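Local coordinates for CG8862 (Drosophila melanogaster, PDB 3ISM), which belongs to the DNA/RNA non-specific endonucleases and, as mitochondrial endonuclease G, probably cleaves DNA and RNA with the help of magnesium, at residues M205-M210 and T250-K255. Numbering follows the deposited sequence.
Sequences MESYVM and TINGKK
Two hydrogen bonds and a weaker CA-H...O contact grip the carbonyl oxygen Met205 O. Asn252 N lies 2.8 Å from Met205 O, in the carbonyl plane, and a water donates to the same oxygen. The weaker contact comes from Ile251 CA, 3.3 Å from Met205 O. Met205 N in turn donates an almost straight bond (170°) to Thr250 O at 2.9 Å; these two backbone bonds, to the residues flanking Ile251, make Met205 and Ile251 a parallel bridge pair. The bridging water also binds Thr250 OG1, itself hydrogen-bonded to His204 ND1, and accepts from Gly253 N, tying the turn to the strand.

Where the chain bends away, the Asn252 side chain replaces backbone pairing. With CG beside the backbone N (chi1 -71°), Asn252 OD1 accepts from Ser207 N at 2.9 Å, in plane and on a lone pair. The two central positions of the type I' turn from Ile251 to Lys254 require positive phi, which glycine adopts freely and asparagine more readily than most residues, so Asn252 and Gly253 suit them. Ser207 OG is hydrogen-bonded to Val226 O.

Met205 and Ile251, apolar residues on the same sheet face, both touch Pro228 of helix 228-235. The contact thus closes a beta-alpha-beta unit, with strand 250-251 parallel to strand 203-211, which pairs antiparallel with strand 189-197 along its other edge.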
# COMPACT_ATOMS: atom_id res chain seq x y z
N MET B 205 26.13 -1.33 10.39
CA MET B 205 24.74 -0.96 10.08
C MET B 205 23.96 -0.44 11.29
O MET B 205 24.11 -0.95 12.39
CB MET B 205 24.00 -2.13 9.46
CG MET B 205 22.56 -1.84 9.11
SD MET B 205 21.78 -3.22 8.29
CE MET B 205 22.44 -3.06 6.63
N GLU B 206 23.14 0.59 11.06
CA GLU B 206 22.17 1.06 12.05
C GLU B 206 20.81 1.13 11.37
O GLU B 206 20.71 1.42 10.19
CB GLU B 206 22.54 2.46 12.58
CG GLU B 206 23.86 2.54 13.31
CD GLU B 206 24.12 3.89 13.97
OE1 GLU B 206 23.27 4.81 13.89
OE2 GLU B 206 25.20 4.05 14.56
N SER B 207 19.74 0.84 12.12
CA SER B 207 18.40 1.03 11.58
C SER B 207 17.42 1.44 12.66
O SER B 207 17.43 0.89 13.76
CB SER B 207 17.91 -0.22 10.83
OG SER B 207 18.01 -1.37 11.63
N TYR B 208 16.56 2.40 12.30
CA TYR B 208 15.64 3.04 13.22
C TYR B 208 14.26 3.05 12.60
O TYR B 208 14.13 3.18 11.39
CB TYR B 208 16.06 4.50 13.47
CG TYR B 208 17.44 4.67 14.04
CD1 TYR B 208 17.63 4.88 15.41
CD2 TYR B 208 18.57 4.62 13.22
CE1 TYR B 208 18.90 5.03 15.93
CE2 TYR B 208 19.84 4.77 13.74
CZ TYR B 208 19.99 4.98 15.09
OH TYR B 208 21.25 5.11 15.60
N VAL B 209 13.23 2.92 13.44
CA VAL B 209 11.84 3.15 13.03
C VAL B 209 11.22 4.10 14.06
O VAL B 209 11.19 3.80 15.26
CB VAL B 209 11.05 1.82 12.96
CG1 VAL B 209 9.53 2.06 12.94
CG2 VAL B 209 11.49 1.00 11.75
N MET B 210 10.73 5.25 13.60
CA MET B 210 10.11 6.20 14.53
C MET B 210 8.68 6.45 14.11
O MET B 210 8.42 6.57 12.94
CB MET B 210 10.90 7.52 14.55
CG MET B 210 12.34 7.36 15.04
SD MET B 210 13.28 8.90 14.92
CE MET B 210 12.40 9.97 16.04
N THR B 250 29.06 -4.67 12.94
CA THR B 250 28.05 -4.40 13.97
C THR B 250 26.72 -4.04 13.34
O THR B 250 26.66 -3.52 12.22
CB THR B 250 28.44 -3.25 14.93
OG1 THR B 250 28.56 -2.04 14.18
CG2 THR B 250 29.76 -3.53 15.67
N ILE B 251 25.66 -4.31 14.09
CA ILE B 251 24.31 -3.90 13.74
C ILE B 251 23.74 -3.25 14.98
O ILE B 251 23.67 -3.89 16.04
CB ILE B 251 23.43 -5.10 13.35
CG1 ILE B 251 24.06 -5.87 12.18
CG2 ILE B 251 22.01 -4.64 13.09
CD1 ILE B 251 23.27 -7.10 11.74
N ASN B 252 23.34 -1.99 14.85
CA ASN B 252 22.89 -1.19 15.98
C ASN B 252 23.82 -1.30 17.19
O ASN B 252 23.38 -1.53 18.31
CB ASN B 252 21.44 -1.51 16.35
CG ASN B 252 20.45 -1.00 15.30
OD1 ASN B 252 20.60 0.11 14.80
ND2 ASN B 252 19.44 -1.80 14.98
N GLY B 253 25.13 -1.17 16.94
CA GLY B 253 26.13 -1.20 17.99
C GLY B 253 26.43 -2.56 18.59
O GLY B 253 27.09 -2.65 19.60
N LYS B 254 25.95 -3.62 17.95
CA LYS B 254 26.08 -4.97 18.49
C LYS B 254 26.90 -5.83 17.53
O LYS B 254 26.59 -5.90 16.35
CB LYS B 254 24.69 -5.57 18.71
CG LYS B 254 24.70 -6.91 19.42
CD LYS B 254 23.36 -7.62 19.28
CE LYS B 254 23.45 -9.08 19.74
NZ LYS B 254 24.04 -9.19 21.11
N LYS B 255 27.94 -6.48 18.05
CA LYS B 255 28.87 -7.29 17.24
C LYS B 255 28.21 -8.47 16.53
O LYS B 255 27.45 -9.23 17.14
CB LYS B 255 30.03 -7.80 18.11
CG LYS B 255 30.95 -6.72 18.67
CD LYS B 255 31.98 -7.31 19.62
CE LYS B 255 32.82 -6.21 20.26
NZ LYS B 255 33.73 -6.72 21.33
O HOH W 1 26.32 -0.45 14.04